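Side-chain contacts in glucose-binding protein (Thermus thermophilus HB27, PDB 2B3F), which binds glucose and galactose and probably serves as the sugar-capturing subunit of a binding-protein-dependent transport system: residues A[3-8]-A[293-298]; A[25-30]-A[301-306]; A[187-190]-A[195-198]; A[203-208]-A[358-363]. All coordinates share one frame; numbering follows the deposited sequence.

In the fold
From the N terminus, strand 2-7 leads into helix 15-27; contact 1 returns residues 293-298 to that strand and contact 2 returns residues 301-306 to the end of that helix. The two closures cross along the chain and touch in space, Leu298 bridging them. Contact 3 closes a short local loop, joining the end of helix 166-190 to the turn before helix 199-212, and lies within the spans of both. Contact 4 opens directly afterwards, linking helix 199-212 to helix 354-370, and so crosses contacts 1 and 2. Contacts 3 and 4, with centres 12 Å apart, occupy the far side of the chain's centre from the first pair.

Contact 1 of 4, residues A[3-8]-A[293-298]; sequences LEIFSW and INWLRL. With GAL (beta-D-galactopyranose), chain G.
The sheet of the N-terminal strand 2-7 is covered on one side by helix 289-299, with Leu3 and Ile5 of the strand packing on Trp295 of the helix. Ile5 sets CD1 over one face of the indole, 3.6 Å from the centroid of its six-membered ring and only 6° off the ring normal, a CH-pi contact with the methyl almost equally distant from all six ring carbons. A chi1 of 171° swings the Trp295 indole to the side opposite its backbone N and out toward the strand to receive that methyl. Leu3 adds CD2 against the base of the same side chain, 4.0 Å from Trp295 CB. Leu20 of helix 15-27 and Thr62 of strand 62-66 also touch Trp295, and Phe280 meets it edge-to-face, so the indole is buried. Just past the strand end, Trp8 reaches the bound galactose: NE1 donates to GAL O5 over 3.3 Å with an N-H...O angle of 167°, while GAL O4 approaches NE1 more closely, at 3.0 Å. The sugar lies at the indole edge, C1 near the ring plane. Replacing Trp8 by an alanine would probably leave O5 without this donor and open a gap beside the sugar. A parallel strand backed by a helix and ending at the ligand is typical of periplasmic binding proteins, whose pockets gather residues from strand ends.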
# COMPACT_ATOMS: atom_id res chain seq x y z
N LEU A 3 4.03 -25.94 -4.66
CA LEU A 3 4.42 -24.54 -4.67
C LEU A 3 3.72 -23.86 -3.50
O LEU A 3 2.50 -23.87 -3.43
CB LEU A 3 4.02 -23.86 -5.96
CG LEU A 3 4.25 -22.34 -5.95
CD1 LEU A 3 5.73 -21.97 -5.99
CD2 LEU A 3 3.49 -21.69 -7.10
N GLU A 4 4.51 -23.28 -2.61
CA GLU A 4 3.99 -22.61 -1.42
C GLU A 4 4.16 -21.10 -1.59
O GLU A 4 5.27 -20.59 -1.61
CB GLU A 4 4.73 -23.08 -0.17
CG GLU A 4 4.16 -22.46 1.09
CD GLU A 4 4.93 -22.84 2.33
OE1 GLU A 4 6.16 -23.01 2.24
OE2 GLU A 4 4.30 -22.93 3.40
N ILE A 5 3.03 -20.41 -1.69
CA ILE A 5 2.97 -18.97 -1.94
C ILE A 5 2.55 -18.31 -0.64
O ILE A 5 1.47 -18.58 -0.14
CB ILE A 5 1.93 -18.61 -2.98
CG1 ILE A 5 2.24 -19.28 -4.34
CG2 ILE A 5 1.87 -17.10 -3.17
CD1 ILE A 5 1.09 -19.24 -5.29
N PHE A 6 3.40 -17.42 -0.14
CA PHE A 6 3.20 -16.74 1.14
C PHE A 6 2.75 -15.30 0.87
O PHE A 6 3.35 -14.58 0.07
CB PHE A 6 4.51 -16.81 1.93
CG PHE A 6 4.43 -16.30 3.35
CD1 PHE A 6 4.44 -17.19 4.42
CD2 PHE A 6 4.44 -14.93 3.62
CE1 PHE A 6 4.39 -16.73 5.75
CE2 PHE A 6 4.41 -14.47 4.96
CZ PHE A 6 4.39 -15.39 6.00
N SER A 7 1.67 -14.87 1.51
CA SER A 7 1.12 -13.53 1.30
C SER A 7 0.20 -13.17 2.46
O SER A 7 -0.03 -13.99 3.37
CB SER A 7 0.33 -13.45 -0.02
OG SER A 7 -0.99 -13.99 0.10
N TRP A 8 -0.34 -11.97 2.41
CA TRP A 8 -1.41 -11.59 3.34
C TRP A 8 -2.75 -11.38 2.65
O TRP A 8 -3.64 -10.68 3.18
CB TRP A 8 -0.99 -10.41 4.21
CG TRP A 8 -0.70 -9.10 3.60
CD1 TRP A 8 -1.56 -8.06 3.40
CD2 TRP A 8 0.60 -8.61 3.24
NE1 TRP A 8 -0.89 -6.96 2.90
CE2 TRP A 8 0.44 -7.28 2.81
CE3 TRP A 8 1.88 -9.18 3.24
CZ2 TRP A 8 1.52 -6.50 2.36
CZ3 TRP A 8 2.93 -8.42 2.80
CH2 TRP A 8 2.76 -7.10 2.37
N ILE A 293 10.03 -20.20 -9.76
CA ILE A 293 10.47 -19.44 -10.94
C ILE A 293 9.33 -19.32 -11.96
O ILE A 293 9.09 -18.26 -12.52
CB ILE A 293 11.73 -20.07 -11.59
CG1 ILE A 293 12.95 -19.86 -10.68
CG2 ILE A 293 11.98 -19.47 -12.97
CD1 ILE A 293 14.16 -20.69 -11.03
N ASN A 294 8.60 -20.40 -12.19
CA ASN A 294 7.47 -20.34 -13.09
C ASN A 294 6.33 -19.44 -12.57
O ASN A 294 5.62 -18.79 -13.34
CB ASN A 294 6.99 -21.75 -13.42
CG ASN A 294 7.99 -22.51 -14.31
OD1 ASN A 294 8.78 -21.88 -15.01
ND2 ASN A 294 7.96 -23.85 -14.27
N TRP A 295 6.19 -19.37 -11.25
CA TRP A 295 5.25 -18.41 -10.67
C TRP A 295 5.71 -16.98 -10.98
O TRP A 295 4.91 -16.15 -11.38
CB TRP A 295 5.11 -18.67 -9.16
CG TRP A 295 4.34 -17.63 -8.40
CD1 TRP A 295 4.85 -16.65 -7.62
CD2 TRP A 295 2.91 -17.45 -8.37
NE1 TRP A 295 3.85 -15.89 -7.08
CE2 TRP A 295 2.65 -16.35 -7.53
CE3 TRP A 295 1.83 -18.13 -8.95
CZ2 TRP A 295 1.35 -15.91 -7.25
CZ3 TRP A 295 0.56 -17.68 -8.70
CH2 TRP A 295 0.32 -16.58 -7.83
N LEU A 296 6.99 -16.69 -10.79
CA LEU A 296 7.53 -15.36 -11.10
C LEU A 296 7.28 -14.97 -12.56
O LEU A 296 6.91 -13.83 -12.88
CB LEU A 296 9.03 -15.28 -10.78
CG LEU A 296 9.44 -15.55 -9.34
CD1 LEU A 296 10.93 -15.36 -9.16
CD2 LEU A 296 8.64 -14.66 -8.36
N ARG A 297 7.47 -15.93 -13.48
CA ARG A 297 7.24 -15.66 -14.89
C ARG A 297 5.79 -15.32 -15.16
O ARG A 297 5.49 -14.44 -15.97
CB ARG A 297 7.69 -16.86 -15.74
CG ARG A 297 9.20 -17.12 -15.67
CD ARG A 297 9.61 -18.37 -16.43
NE ARG A 297 9.09 -18.27 -17.80
CZ ARG A 297 8.37 -19.20 -18.42
NH1 ARG A 297 8.09 -20.37 -17.85
NH2 ARG A 297 7.95 -18.97 -19.67
N LEU A 298 4.88 -15.98 -14.44
CA LEU A 298 3.47 -15.67 -14.54
C LEU A 298 3.11 -14.29 -13.97
O LEU A 298 2.43 -13.50 -14.61
CB LEU A 298 2.63 -16.76 -13.86
CG LEU A 298 1.13 -16.44 -13.72
CD1 LEU A 298 0.48 -16.27 -15.05
CD2 LEU A 298 0.43 -17.54 -12.92
C1 GAL G . -0.74 -3.40 1.37
C2 GAL G . -0.57 -4.37 0.19
C3 GAL G . -1.87 -4.55 -0.59
C4 GAL G . -3.03 -4.90 0.34
C5 GAL G . -3.03 -3.91 1.54
C6 GAL G . -4.13 -4.16 2.57
O1 GAL G . 0.43 -3.30 2.11
O2 GAL G . 0.49 -3.90 -0.65
O3 GAL G . -1.72 -5.57 -1.56
O4 GAL G . -2.86 -6.23 0.74
O5 GAL G . -1.79 -3.90 2.20
O6 GAL G . -3.87 -5.31 3.32

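Contact 2 of 4, residues A[25-30]-A[301-306]; sequences KQKYPG and SKEGQD
Lys27 NZ meets Glu303 OE1 at 2.8 Å in a salt bridge between helix 15-27 and helix 302-312, the oxygen being approached on the syn side of the carboxylate and 17° out of its plane. The second oxygen, OE2, stays 4.1 Å from the same NZ, so the ammonium is held by one carboxylate oxygen rather than shared between both. The two side chains approach from opposite directions. Lys27 is extended until its last torsion, where chi4 of -87° turns NZ out of the line of the chain and onto Glu303 OE1; CE, already placed by the extended part, lies 3.3 Å from that oxygen. Both partners are exposed, and the bridge is probably partly screened by solvent. Within the same first turn, Ser301 is the N-cap residue: its OG accepts from Gly304 N over 3.1 Å, with an N-H...O angle of 160°, and is also hydrogen-bonded to the carbonyl oxygen of Leu298. The capping bond satisfies an amide that has no helical carbonyl before it, and the second bond ties the cap back to the preceding helix. Leu298 of helix 289-299 also touches the Lys27 side chain. The salt bridge thus spans from the C-terminal end of helix 15-27 to the first turn of helix 302-312, beside the end of helix 289-299, which comes just before the capped helix in the chain.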
# COMPACT_ATOMS: atom_id res chain seq x y z
N LYS A 25 -2.34 -23.12 -12.21
CA LYS A 25 -2.72 -24.54 -12.23
C LYS A 25 -3.13 -25.04 -13.62
O LYS A 25 -2.90 -26.21 -13.96
CB LYS A 25 -3.84 -24.81 -11.23
CG LYS A 25 -3.43 -24.66 -9.78
CD LYS A 25 -4.66 -24.79 -8.90
CE LYS A 25 -4.31 -24.78 -7.43
NZ LYS A 25 -5.52 -24.97 -6.54
N GLN A 26 -3.73 -24.16 -14.43
CA GLN A 26 -3.99 -24.50 -15.84
C GLN A 26 -2.68 -24.80 -16.58
O GLN A 26 -2.59 -25.77 -17.35
CB GLN A 26 -4.68 -23.35 -16.57
CG GLN A 26 -6.14 -23.17 -16.22
CD GLN A 26 -6.82 -22.17 -17.14
OE1 GLN A 26 -7.07 -22.46 -18.33
NE2 GLN A 26 -7.14 -20.98 -16.60
N LYS A 27 -1.68 -23.96 -16.35
CA LYS A 27 -0.42 -24.08 -17.06
C LYS A 27 0.40 -25.23 -16.51
O LYS A 27 1.16 -25.85 -17.25
CB LYS A 27 0.41 -22.79 -16.95
CG LYS A 27 -0.25 -21.59 -17.60
CD LYS A 27 0.52 -20.31 -17.30
CE LYS A 27 -0.11 -19.09 -17.98
NZ LYS A 27 0.40 -18.90 -19.38
N TYR A 28 0.26 -25.51 -15.22
CA TYR A 28 1.10 -26.48 -14.56
C TYR A 28 0.24 -27.40 -13.73
O TYR A 28 0.24 -27.31 -12.51
CB TYR A 28 2.15 -25.78 -13.68
CG TYR A 28 2.96 -24.74 -14.42
CD1 TYR A 28 3.85 -25.11 -15.43
CD2 TYR A 28 2.82 -23.38 -14.14
CE1 TYR A 28 4.57 -24.17 -16.12
CE2 TYR A 28 3.55 -22.43 -14.82
CZ TYR A 28 4.42 -22.83 -15.81
OH TYR A 28 5.15 -21.88 -16.50
N PRO A 29 -0.52 -28.28 -14.39
CA PRO A 29 -1.46 -29.17 -13.70
C PRO A 29 -0.81 -30.11 -12.69
O PRO A 29 -1.48 -30.57 -11.75
CB PRO A 29 -2.15 -29.94 -14.84
CG PRO A 29 -1.27 -29.78 -16.02
CD PRO A 29 -0.56 -28.46 -15.86
N GLY A 30 0.47 -30.39 -12.84
CA GLY A 30 1.18 -31.19 -11.86
C GLY A 30 1.29 -30.63 -10.45
O GLY A 30 1.38 -31.38 -9.47
N SER A 301 4.01 -11.37 -16.14
CA SER A 301 3.45 -11.38 -17.50
C SER A 301 2.20 -10.52 -17.64
O SER A 301 1.47 -10.28 -16.66
CB SER A 301 3.11 -12.83 -17.89
OG SER A 301 1.97 -13.33 -17.20
N LYS A 302 1.90 -10.11 -18.87
CA LYS A 302 0.68 -9.35 -19.14
C LYS A 302 -0.58 -10.18 -18.85
O LYS A 302 -1.53 -9.67 -18.26
CB LYS A 302 0.69 -8.87 -20.59
CG LYS A 302 -0.45 -7.94 -20.93
CD LYS A 302 -0.37 -7.46 -22.37
CE LYS A 302 -1.64 -6.78 -22.80
NZ LYS A 302 -1.49 -6.13 -24.16
N GLU A 303 -0.56 -11.45 -19.24
CA GLU A 303 -1.69 -12.35 -19.00
C GLU A 303 -2.01 -12.41 -17.49
O GLU A 303 -3.16 -12.23 -17.10
CB GLU A 303 -1.37 -13.74 -19.54
CG GLU A 303 -2.56 -14.69 -19.55
CD GLU A 303 -2.18 -16.14 -19.86
OE1 GLU A 303 -0.98 -16.49 -19.83
OE2 GLU A 303 -3.11 -16.93 -20.11
N GLY A 304 -1.00 -12.64 -16.67
CA GLY A 304 -1.17 -12.69 -15.21
C GLY A 304 -1.70 -11.38 -14.65
O GLY A 304 -2.73 -11.34 -13.99
N GLN A 305 -1.01 -10.28 -14.96
CA GLN A 305 -1.33 -8.98 -14.38
C GLN A 305 -2.67 -8.42 -14.81
O GLN A 305 -3.36 -7.74 -14.02
CB GLN A 305 -0.19 -7.96 -14.65
CG GLN A 305 1.13 -8.38 -14.01
CD GLN A 305 2.17 -7.27 -13.89
OE1 GLN A 305 1.87 -6.10 -14.14
NE2 GLN A 305 3.38 -7.64 -13.50
N ASP A 306 -3.08 -8.66 -16.06
CA ASP A 306 -4.37 -8.18 -16.51
C ASP A 306 -5.54 -9.11 -16.16
O ASP A 306 -6.69 -8.75 -16.37
CB ASP A 306 -4.33 -7.89 -18.02
CG ASP A 306 -3.64 -6.56 -18.34
OD1 ASP A 306 -3.29 -5.77 -17.41
OD2 ASP A 306 -3.49 -6.31 -19.58

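Contact 3 of 4, residues A[187-190]-A[195-198]; sequences NNLW and KFTD
Leu189, Trp190 and Phe196 all have CG anti to the carbonyl carbon, as in Phe196 with a chi1 of -70°, and these torsions bring a methyl and two rings together across a short loop. Although the CA-CB bond of Trp190 points away from the turn, its indole swings back far enough for the six-membered ring to meet Phe196. The pair is an offset edge-to-face contact, the edge of Phe196 directed toward the face of the indole, with the planes at 69° and the centroids 5.5 Å apart. Phe196 CZ leads this approach, lying 3.7 Å from both CZ3 and CH2 of Trp190. Leu189 attends to another surface of the phenyl ring: its CD2 sits over one face, 4.1 Å from the centroid and 15° off the normal, in a CH-pi contact. The same leucine has its CB over the centre of the Trp190 ring, so one aliphatic side chain touches both aromatics and fills the angle between them. Beyond this group, Ala380 of helix 373-387 packs on Phe196, and Phe356 meets Trp190 edge-to-face. An alanine in place of Phe196 would probably leave the indole face without this edge-on phenyl and Leu189 CD2 facing a gap. Residues Lys195 to Asp198 form a type I beta turn, closed by Asp198 N bonding to Lys195 O over 3.1 Å; it is a beta turn that links two consecutive helices, 166-190 and 199-212, with Asp198 as the N-cap of the second, its carboxylate capping Lys200 N.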
# COMPACT_ATOMS: atom_id res chain seq x y z
N ASN A 187 10.10 13.35 0.16
CA ASN A 187 11.27 12.55 -0.21
C ASN A 187 12.48 12.83 0.67
O ASN A 187 13.29 11.92 0.95
CB ASN A 187 11.66 12.78 -1.69
CG ASN A 187 10.63 12.20 -2.68
OD1 ASN A 187 9.72 11.47 -2.29
ND2 ASN A 187 10.78 12.53 -3.96
N ASN A 188 12.57 14.06 1.15
CA ASN A 188 13.70 14.46 1.99
C ASN A 188 13.68 13.84 3.39
O ASN A 188 14.72 13.77 4.03
CB ASN A 188 13.81 15.98 2.07
CG ASN A 188 14.33 16.59 0.78
OD1 ASN A 188 15.01 15.93 -0.01
ND2 ASN A 188 13.99 17.86 0.54
N LEU A 189 12.52 13.36 3.84
CA LEU A 189 12.50 12.62 5.10
C LEU A 189 13.30 11.33 4.98
O LEU A 189 13.99 10.93 5.93
CB LEU A 189 11.07 12.27 5.53
CG LEU A 189 10.14 13.42 5.90
CD1 LEU A 189 8.70 12.91 6.06
CD2 LEU A 189 10.61 14.12 7.17
N TRP A 190 13.23 10.69 3.82
CA TRP A 190 13.67 9.30 3.68
C TRP A 190 15.13 9.18 3.26
O TRP A 190 15.73 8.12 3.44
CB TRP A 190 12.69 8.55 2.73
CG TRP A 190 11.32 8.82 3.22
CD1 TRP A 190 10.35 9.51 2.58
CD2 TRP A 190 10.80 8.47 4.50
NE1 TRP A 190 9.24 9.60 3.38
CE2 TRP A 190 9.49 8.98 4.57
CE3 TRP A 190 11.31 7.78 5.60
CZ2 TRP A 190 8.69 8.84 5.70
CZ3 TRP A 190 10.51 7.62 6.71
CH2 TRP A 190 9.22 8.15 6.76
N LYS A 195 14.81 16.60 8.67
CA LYS A 195 14.58 15.95 9.95
C LYS A 195 13.08 15.97 10.29
O LYS A 195 12.36 16.90 9.91
CB LYS A 195 15.38 16.64 11.06
CG LYS A 195 16.90 16.44 10.93
CD LYS A 195 17.66 16.82 12.22
CE LYS A 195 17.43 15.79 13.36
NZ LYS A 195 18.31 15.90 14.60
N PHE A 196 12.64 14.93 11.00
CA PHE A 196 11.27 14.84 11.49
C PHE A 196 10.95 15.94 12.49
O PHE A 196 9.80 16.31 12.66
CB PHE A 196 11.01 13.47 12.12
CG PHE A 196 10.98 12.34 11.11
CD1 PHE A 196 9.80 11.99 10.49
CD2 PHE A 196 12.14 11.67 10.76
CE1 PHE A 196 9.77 10.96 9.55
CE2 PHE A 196 12.12 10.66 9.81
CZ PHE A 196 10.94 10.32 9.22
N THR A 197 11.98 16.47 13.13
CA THR A 197 11.86 17.56 14.09
C THR A 197 11.89 18.95 13.44
O THR A 197 11.74 19.95 14.13
CB THR A 197 12.98 17.49 15.12
OG1 THR A 197 14.24 17.37 14.45
CG2 THR A 197 12.79 16.30 16.04
N ASP A 198 12.08 19.02 12.13
CA ASP A 198 11.95 20.29 11.42
C ASP A 198 10.52 20.80 11.57
O ASP A 198 9.56 20.03 11.45
CB ASP A 198 12.26 20.14 9.93
CG ASP A 198 12.36 21.49 9.23
OD1 ASP A 198 11.32 22.07 8.84
OD2 ASP A 198 13.50 21.96 9.08

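Contact 4 of 4, residues A[203-208]-A[358-363]; sequences RAWEVF and SQFGTV
Trp205 and Phe360 reach toward each other from helices 199-212 and 354-370, and their rings meet obliquely, with planes at 40° and centroids 5.9 Å apart. The indole is put there by a chi1 of -64°, which keeps CG beside the backbone N, and its outer benzene corner leads the way. CH2 of Trp205 lies 3.8 Å from Phe360 CZ, and the same atom is 3.7 Å from Val363 CG1, so two residues one helical turn apart share a single corner of the ring. Phe360 uses a different first torsion, with CG anti to the backbone N (chi1 -163°); its CA-CB bond does not aim at Trp205, and it is the length of the phenyl that brings CZ to the indole. Val363 points across with CG1, the branch that touches Trp205, anti to the backbone N and CG2 beside that N, and its side chain runs at about a right angle to that of Trp205. The contact is apolar and aromatic. Trp173 of helix 166-190 meets both aromatic residues, while Pro373 and Ala376 of helix 373-387 touch Trp205, so the indole sits where helices 166-190, 199-212, 354-370 and 373-387 converge.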
# COMPACT_ATOMS: atom_id res chain seq x y z
N ARG A 203 4.58 20.13 11.63
CA ARG A 203 3.26 20.55 11.17
C ARG A 203 2.37 19.40 10.62
O ARG A 203 1.14 19.45 10.71
CB ARG A 203 3.40 21.65 10.10
CG ARG A 203 2.08 22.29 9.77
CD ARG A 203 2.17 23.47 8.81
NE ARG A 203 0.87 23.56 8.14
CZ ARG A 203 0.66 23.41 6.83
NH1 ARG A 203 1.66 23.23 5.96
NH2 ARG A 203 -0.59 23.47 6.37
N ALA A 204 3.00 18.37 10.05
CA ALA A 204 2.25 17.22 9.57
C ALA A 204 1.42 16.64 10.70
O ALA A 204 0.27 16.27 10.52
CB ALA A 204 3.21 16.17 9.00
N TRP A 205 2.01 16.57 11.89
CA TRP A 205 1.31 16.02 13.05
C TRP A 205 0.21 16.94 13.57
O TRP A 205 -0.82 16.46 14.05
CB TRP A 205 2.30 15.69 14.16
CG TRP A 205 3.29 14.61 13.81
CD1 TRP A 205 4.58 14.77 13.40
CD2 TRP A 205 3.08 13.20 13.91
NE1 TRP A 205 5.18 13.56 13.21
CE2 TRP A 205 4.28 12.57 13.51
CE3 TRP A 205 2.00 12.41 14.27
CZ2 TRP A 205 4.42 11.19 13.47
CZ3 TRP A 205 2.13 11.03 14.22
CH2 TRP A 205 3.34 10.43 13.82
N GLU A 206 0.42 18.26 13.47
CA GLU A 206 -0.62 19.24 13.84
C GLU A 206 -1.86 19.07 12.98
O GLU A 206 -2.98 18.99 13.50
CB GLU A 206 -0.10 20.68 13.67
CG GLU A 206 -0.95 21.81 14.31
CD GLU A 206 -2.27 22.23 13.57
OE1 GLU A 206 -2.33 22.30 12.30
OE2 GLU A 206 -3.26 22.54 14.31
N VAL A 207 -1.66 19.03 11.66
CA VAL A 207 -2.78 18.87 10.76
C VAL A 207 -3.41 17.49 11.01
O VAL A 207 -4.61 17.36 11.11
CB VAL A 207 -2.38 19.05 9.29
CG1 VAL A 207 -3.58 18.77 8.37
CG2 VAL A 207 -1.80 20.45 9.05
N PHE A 208 -2.57 16.46 11.15
CA PHE A 208 -3.06 15.09 11.40
C PHE A 208 -3.98 15.00 12.63
O PHE A 208 -5.04 14.38 12.59
CB PHE A 208 -1.85 14.15 11.55
CG PHE A 208 -2.22 12.72 11.81
CD1 PHE A 208 -2.89 11.98 10.85
CD2 PHE A 208 -1.85 12.11 12.99
CE1 PHE A 208 -3.22 10.66 11.10
CE2 PHE A 208 -2.17 10.79 13.24
CZ PHE A 208 -2.86 10.06 12.29
N SER A 358 8.46 -0.68 11.30
CA SER A 358 7.92 -1.46 12.42
C SER A 358 7.81 -0.61 13.69
O SER A 358 6.97 -0.88 14.53
CB SER A 358 8.79 -2.69 12.68
OG SER A 358 10.11 -2.29 13.07
N GLN A 359 8.63 0.42 13.81
CA GLN A 359 8.63 1.26 15.01
C GLN A 359 7.70 2.46 14.84
O GLN A 359 7.30 3.09 15.81
CB GLN A 359 10.04 1.69 15.33
CG GLN A 359 10.89 0.51 15.77
CD GLN A 359 12.18 0.94 16.37
OE1 GLN A 359 12.22 1.32 17.55
NE2 GLN A 359 13.23 0.94 15.59
N PHE A 360 7.31 2.76 13.61
CA PHE A 360 6.45 3.91 13.37
C PHE A 360 5.06 3.71 13.99
O PHE A 360 4.39 4.68 14.31
CB PHE A 360 6.32 4.24 11.89
CG PHE A 360 5.79 5.63 11.63
CD1 PHE A 360 6.58 6.75 11.90
CD2 PHE A 360 4.51 5.82 11.12
CE1 PHE A 360 6.10 8.03 11.64
CE2 PHE A 360 4.04 7.09 10.87
CZ PHE A 360 4.85 8.20 11.16
N GLY A 361 4.62 2.47 14.15
CA GLY A 361 3.34 2.21 14.82
C GLY A 361 3.35 2.64 16.28
O GLY A 361 2.34 3.11 16.81
N THR A 362 4.52 2.49 16.91
CA THR A 362 4.76 2.97 18.28
C THR A 362 4.70 4.48 18.37
O THR A 362 4.08 5.06 19.28
CB THR A 362 6.14 2.49 18.78
OG1 THR A 362 6.17 1.06 18.74
CG2 THR A 362 6.42 2.95 20.22
N VAL A 363 5.34 5.14 17.42
CA VAL A 363 5.21 6.57 17.30
C VAL A 363 3.75 6.98 17.20
O VAL A 363 3.30 7.92 17.86
CB VAL A 363 5.99 7.12 16.07
CG1 VAL A 363 5.78 8.61 15.92
CG2 VAL A 363 7.45 6.79 16.21